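Local coordinates for protein lipid II:glycine glycyltransferase (Staphylococcus aureus, PDB 6SNR) that probably adds the first glycine of the pentaglycine interpeptide bridge to the lysine of lipid II, using glycyl-tRNA as donor, at residues G306-Y318 against M340-F354. Numbering follows the deposited sequence.
Sequences GALLMFAGSKSYY and MMKYAREHGATTYDF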
loop_
_atom_site.group_PDB
_atom_site.type_symbol
_atom_site.label_atom_id
_atom_site.label_comp_id
_atom_site.label_asym_id
_atom_site.label_seq_id
_atom_site.Cartn_x
_atom_site.Cartn_y
_atom_site.Cartn_z
ATOM N N GLY A 306 -2.857 8.957 8.326
ATOM C CA GLY A 306 -2.492 9.243 6.939
ATOM C C GLY A 306 -1.752 8.058 6.343
ATOM O O GLY A 306 -1.263 7.162 7.077
ATOM N N ALA A 307 -1.745 8.014 5.005
ATOM C CA ALA A 307 -1.060 6.948 4.313
ATOM C C ALA A 307 -0.703 7.317 2.888
ATOM O O ALA A 307 -1.344 8.152 2.260
ATOM C CB ALA A 307 -1.942 5.733 4.304
ATOM N N LEU A 308 0.331 6.634 2.375
ATOM C CA LEU A 308 0.724 6.727 0.980
ATOM C C LEU A 308 0.346 5.462 0.213
ATOM O O LEU A 308 0.673 4.356 0.661
ATOM C CB LEU A 308 2.219 6.964 0.941
ATOM C CG LEU A 308 2.755 8.352 1.300
ATOM C CD1 LEU A 308 4.286 8.331 1.451
ATOM C CD2 LEU A 308 2.354 9.373 0.264
ATOM N N LEU A 309 -0.334 5.635 -0.931
ATOM C CA LEU A 309 -0.876 4.578 -1.777
ATOM C C LEU A 309 -0.217 4.714 -3.147
ATOM O O LEU A 309 -0.234 5.787 -3.728
ATOM C CB LEU A 309 -2.382 4.749 -1.958
ATOM C CG LEU A 309 -3.147 3.755 -2.801
ATOM C CD1 LEU A 309 -3.092 2.385 -2.156
ATOM C CD2 LEU A 309 -4.595 4.209 -3.054
ATOM N N MET A 310 0.442 3.648 -3.610
ATOM C CA MET A 310 1.130 3.655 -4.921
ATOM C C MET A 310 0.446 2.772 -5.901
ATOM O O MET A 310 -0.322 1.881 -5.528
ATOM C CB MET A 310 2.581 3.127 -4.767
ATOM C CG MET A 310 3.352 3.643 -3.601
ATOM S SD MET A 310 3.374 5.423 -3.412
ATOM C CE MET A 310 2.505 5.574 -1.914
ATOM N N PHE A 311 0.733 2.927 -7.205
ATOM C CA PHE A 311 0.141 2.099 -8.233
ATOM C C PHE A 311 1.158 1.703 -9.303
ATOM O O PHE A 311 2.080 2.487 -9.621
ATOM C CB PHE A 311 -0.945 2.822 -9.018
ATOM C CG PHE A 311 -2.163 3.164 -8.183
ATOM C CD1 PHE A 311 -2.230 4.343 -7.469
ATOM C CD2 PHE A 311 -3.186 2.279 -8.131
ATOM C CE1 PHE A 311 -3.375 4.641 -6.685
ATOM C CE2 PHE A 311 -4.313 2.552 -7.376
ATOM C CZ PHE A 311 -4.402 3.723 -6.645
ATOM N N ALA A 312 0.916 0.548 -9.867
ATOM C CA ALA A 312 1.582 0.078 -11.090
ATOM C C ALA A 312 0.600 -0.727 -11.884
ATOM O O ALA A 312 0.500 -1.937 -11.745
ATOM C CB ALA A 312 2.864 -0.725 -10.756
ATOM N N GLY A 313 -0.223 -0.057 -12.714
ATOM C CA GLY A 313 -1.237 -0.768 -13.431
ATOM C C GLY A 313 -2.317 -1.295 -12.514
ATOM O O GLY A 313 -2.828 -0.531 -11.663
ATOM N N SER A 314 -2.632 -2.559 -12.676
ATOM C CA SER A 314 -3.659 -3.187 -11.845
ATOM C C SER A 314 -3.180 -3.477 -10.416
ATOM O O SER A 314 -3.996 -3.936 -9.569
ATOM C CB SER A 314 -4.174 -4.440 -12.509
ATOM O OG SER A 314 -3.255 -5.475 -12.405
ATOM N N LYS A 315 -1.907 -3.225 -10.103
ATOM C CA LYS A 315 -1.403 -3.416 -8.720
ATOM C C LYS A 315 -1.424 -2.096 -7.969
ATOM O O LYS A 315 -0.908 -1.097 -8.436
ATOM C CB LYS A 315 0.048 -3.986 -8.717
ATOM C CG LYS A 315 0.147 -5.372 -9.311
ATOM C CD LYS A 315 1.579 -5.862 -9.397
ATOM C CE LYS A 315 1.579 -7.237 -10.037
ATOM N NZ LYS A 315 2.934 -7.828 -10.074
ATOM N N SER A 316 -2.011 -2.104 -6.763
ATOM C CA SER A 316 -1.884 -0.996 -5.857
ATOM C C SER A 316 -1.150 -1.433 -4.611
ATOM O O SER A 316 -1.133 -2.630 -4.273
ATOM C CB SER A 316 -3.252 -0.365 -5.491
ATOM O OG SER A 316 -4.049 -1.241 -4.693
ATOM N N TYR A 317 -0.534 -0.469 -3.931
ATOM C CA TYR A 317 0.333 -0.736 -2.768
ATOM C C TYR A 317 0.099 0.242 -1.639
ATOM O O TYR A 317 0.194 1.443 -1.838
ATOM C CB TYR A 317 1.827 -0.652 -3.133
ATOM C CG TYR A 317 2.261 -1.410 -4.384
ATOM C CD1 TYR A 317 2.000 -0.895 -5.652
ATOM C CD2 TYR A 317 2.995 -2.586 -4.300
ATOM C CE1 TYR A 317 2.399 -1.573 -6.764
ATOM C CE2 TYR A 317 3.387 -3.288 -5.428
ATOM C CZ TYR A 317 3.140 -2.740 -6.675
ATOM O OH TYR A 317 3.530 -3.370 -7.831
ATOM N N TYR A 318 -0.193 -0.282 -0.439
ATOM C CA TYR A 318 -0.180 0.501 0.788
ATOM C C TYR A 318 1.253 0.557 1.273
ATOM O O TYR A 318 1.774 -0.403 1.821
ATOM C CB TYR A 318 -1.112 -0.209 1.825
ATOM C CG TYR A 318 -0.928 0.278 3.249
ATOM C CD1 TYR A 318 -1.259 1.563 3.602
ATOM C CD2 TYR A 318 -0.397 -0.530 4.208
ATOM C CE1 TYR A 318 -1.122 2.036 4.901
ATOM C CE2 TYR A 318 -0.264 -0.087 5.520
ATOM C CZ TYR A 318 -0.643 1.191 5.856
ATOM O OH TYR A 318 -0.497 1.693 7.160
ATOM N N MET A 340 -9.260 3.679 0.902
ATOM C CA MET A 340 -8.121 3.574 -0.032
ATOM C C MET A 340 -8.300 2.385 -0.953
ATOM O O MET A 340 -7.980 2.470 -2.154
ATOM C CB MET A 340 -6.759 3.515 0.699
ATOM C CG MET A 340 -6.367 4.862 1.300
ATOM S SD MET A 340 -4.710 4.901 1.982
ATOM C CE MET A 340 -4.809 3.623 3.189
ATOM N N MET A 341 -8.860 1.301 -0.439
ATOM C CA MET A 341 -9.133 0.142 -1.273
ATOM C C MET A 341 -10.143 0.503 -2.330
ATOM O O MET A 341 -9.988 0.150 -3.497
ATOM C CB MET A 341 -9.611 -1.025 -0.458
ATOM C CG MET A 341 -8.550 -1.675 0.410
ATOM S SD MET A 341 -9.346 -2.953 1.432
ATOM C CE MET A 341 -7.963 -3.532 2.413
ATOM N N LYS A 342 -11.208 1.211 -1.939
ATOM C CA LYS A 342 -12.215 1.621 -2.911
ATOM C C LYS A 342 -11.639 2.575 -3.969
ATOM O O LYS A 342 -11.935 2.385 -5.151
ATOM C CB LYS A 342 -13.457 2.221 -2.208
ATOM C CG LYS A 342 -14.252 1.169 -1.433
ATOM C CD LYS A 342 -15.506 1.806 -0.808
ATOM C CE LYS A 342 -15.182 3.104 -0.072
ATOM N NZ LYS A 342 -16.361 3.713 0.624
ATOM N N TYR A 343 -10.807 3.543 -3.559
ATOM C CA TYR A 343 -10.158 4.476 -4.462
ATOM C C TYR A 343 -9.276 3.698 -5.435
ATOM O O TYR A 343 -9.269 3.972 -6.638
ATOM C CB TYR A 343 -9.268 5.490 -3.706
ATOM C CG TYR A 343 -8.530 6.423 -4.632
ATOM C CD1 TYR A 343 -7.304 6.092 -5.169
ATOM C CD2 TYR A 343 -9.087 7.630 -5.013
ATOM C CE1 TYR A 343 -6.660 6.935 -6.042
ATOM C CE2 TYR A 343 -8.449 8.482 -5.884
ATOM C CZ TYR A 343 -7.205 8.148 -6.374
ATOM O OH TYR A 343 -6.541 8.975 -7.253
ATOM N N ALA A 344 -8.548 2.744 -4.907
ATOM C CA ALA A 344 -7.623 1.963 -5.726
ATOM C C ALA A 344 -8.421 1.196 -6.797
ATOM O O ALA A 344 -8.053 1.187 -7.984
ATOM C CB ALA A 344 -6.797 1.000 -4.863
ATOM N N ARG A 345 -9.512 0.536 -6.392
ATOM C CA ARG A 345 -10.373 -0.197 -7.321
ATOM C C ARG A 345 -10.888 0.753 -8.422
ATOM O O ARG A 345 -10.864 0.415 -9.632
ATOM C CB ARG A 345 -11.581 -0.795 -6.562
ATOM C CG ARG A 345 -12.607 -1.487 -7.467
ATOM C CD ARG A 345 -13.917 -1.826 -6.726
ATOM N NE ARG A 345 -14.600 -0.583 -6.352
ATOM C CZ ARG A 345 -15.354 -0.419 -5.262
ATOM N NH1 ARG A 345 -15.588 -1.421 -4.420
ATOM N NH2 ARG A 345 -15.852 0.786 -5.001
ATOM N N GLU A 346 -11.326 1.938 -8.025
ATOM C CA GLU A 346 -11.875 2.902 -8.992
ATOM C C GLU A 346 -10.812 3.412 -9.979
ATOM O O GLU A 346 -11.150 3.807 -11.105
ATOM C CB GLU A 346 -12.591 4.049 -8.244
ATOM C CG GLU A 346 -13.890 3.597 -7.559
ATOM C CD GLU A 346 -14.796 2.796 -8.474
ATOM O OE1 GLU A 346 -15.261 3.375 -9.482
ATOM O OE2 GLU A 346 -15.017 1.588 -8.213
ATOM N N HIS A 347 -9.536 3.411 -9.556
ATOM C CA HIS A 347 -8.410 3.812 -10.408
ATOM C C HIS A 347 -7.995 2.702 -11.383
ATOM O O HIS A 347 -7.220 2.970 -12.313
ATOM C CB HIS A 347 -7.243 4.283 -9.500
ATOM C CG HIS A 347 -6.137 5.027 -10.198
ATOM N ND1 HIS A 347 -6.304 6.275 -10.766
ATOM C CD2 HIS A 347 -4.834 4.699 -10.390
ATOM C CE1 HIS A 347 -5.152 6.687 -11.272
ATOM N NE2 HIS A 347 -4.245 5.750 -11.052
ATOM N N GLY A 348 -8.489 1.478 -11.206
ATOM C CA GLY A 348 -8.152 0.355 -12.085
ATOM C C GLY A 348 -7.325 -0.762 -11.506
ATOM O O GLY A 348 -6.941 -1.679 -12.217
ATOM N N ALA A 349 -7.070 -0.715 -10.199
ATOM C CA ALA A 349 -6.340 -1.766 -9.541
ATOM C C ALA A 349 -7.238 -2.932 -9.150
ATOM O O ALA A 349 -8.402 -2.758 -8.739
ATOM C CB ALA A 349 -5.606 -1.216 -8.336
ATOM N N THR A 350 -6.720 -4.124 -9.223
ATOM C CA THR A 350 -7.461 -5.313 -8.804
ATOM C C THR A 350 -6.869 -6.020 -7.599
ATOM O O THR A 350 -7.506 -6.962 -7.054
ATOM C CB THR A 350 -7.597 -6.328 -9.964
ATOM O OG1 THR A 350 -6.283 -6.736 -10.356
ATOM C CG2 THR A 350 -8.330 -5.698 -11.140
ATOM N N THR A 351 -5.668 -5.598 -7.161
ATOM C CA THR A 351 -5.062 -6.053 -5.920
ATOM C C THR A 351 -4.550 -4.871 -5.106
ATOM O O THR A 351 -4.153 -3.866 -5.657
ATOM C CB THR A 351 -3.914 -7.076 -6.122
ATOM O OG1 THR A 351 -2.965 -6.552 -7.049
ATOM C CG2 THR A 351 -4.454 -8.383 -6.657
ATOM N N TYR A 352 -4.558 -5.034 -3.800
ATOM C CA TYR A 352 -4.150 -4.026 -2.817
ATOM C C TYR A 352 -3.164 -4.717 -1.875
ATOM O O TYR A 352 -3.499 -5.633 -1.113
ATOM C CB TYR A 352 -5.378 -3.506 -2.087
ATOM C CG TYR A 352 -5.174 -2.423 -1.074
ATOM C CD1 TYR A 352 -4.872 -2.709 0.269
ATOM C CD2 TYR A 352 -5.363 -1.098 -1.416
ATOM C CE1 TYR A 352 -4.719 -1.705 1.203
ATOM C CE2 TYR A 352 -5.216 -0.090 -0.495
ATOM C CZ TYR A 352 -4.912 -0.390 0.818
ATOM O OH TYR A 352 -4.768 0.606 1.739
ATOM N N ASP A 353 -1.881 -4.363 -2.011
ATOM C CA ASP A 353 -0.776 -5.065 -1.391
ATOM C C ASP A 353 -0.329 -4.334 -0.125
ATOM O O ASP A 353 0.170 -3.194 -0.155
ATOM C CB ASP A 353 0.354 -5.152 -2.452
ATOM C CG ASP A 353 1.500 -6.017 -2.045
ATOM O OD1 ASP A 353 1.679 -6.330 -0.859
ATOM O OD2 ASP A 353 2.282 -6.337 -2.966
ATOM N N PHE A 354 -0.478 -5.001 1.029
ATOM C CA PHE A 354 -0.032 -4.456 2.302
ATOM C C PHE A 354 1.456 -4.614 2.587
ATOM O O PHE A 354 1.925 -4.217 3.652
ATOM C CB PHE A 354 -0.783 -5.141 3.446
ATOM C CG PHE A 354 -2.173 -4.624 3.668
ATOM C CD1 PHE A 354 -3.239 -5.174 2.992
ATOM C CD2 PHE A 354 -2.428 -3.697 4.670
ATOM C CE1 PHE A 354 -4.532 -4.732 3.224
ATOM C CE2 PHE A 354 -3.746 -3.260 4.923
ATOM C CZ PHE A 354 -4.774 -3.780 4.203
HETATM O O HOH W 1 -3.326 -6.997 -9.741
HETATM O O HOH W 2 -1.028 -5.143 -5.696
HETATM O O HOH W 3 3.057 -2.404 -0.168
HETATM O O HOH W 4 3.240 -1.473 3.938
#
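Phe311 packs its ring against His347 and Ala344, in the last turns of helix 332-347. With CG anti to the carbonyl carbon (chi1 -66°), the ring leans toward the helix and turns one face to His347. CD2 of His347 stands 3.6 Å above that face, over its centre, an edge-to-face pair with planes at 54°. CG, CD1 and CD2 of Phe311 all lie against this one atom. Farther out, CE2 of Phe311 meets CA of Ala344 at 3.7 Å, in the plane of the ring, and the CB of Ala349 also lies at this rim. CE1 and, at the tip, CZ both reach CE1 of Tyr343, CZ at 4.0 Å. Next along the same strand face, Leu309 splits its branches: CD1 packs on CE2 of Tyr352, while CD2 lies against CD1 of Tyr343.

Strands 315-323 and 351-356 run parallel. O of Thr351 accepts two hydrogen bonds from Ser316, from N at 3.0 Å and from OG at 2.8 Å; OG also touches CB of Ala344. Asp353 N then bonds to Ser316 O, and Asp353 O receives Tyr318 N. Where the helix ends in a Schellman motif at Gly348, the chain returns to the sheet, and Thr350 N donates a hydrogen bond to Ser314 O at 2.8 Å.

Helix 332-347 thus packs on both arms of the antiparallel hairpin 302-312/315-323 and joins strand 315-323 to its parallel neighbour 351-356, the crossover of a beta-alpha-beta unit in this FemABX-family enzyme.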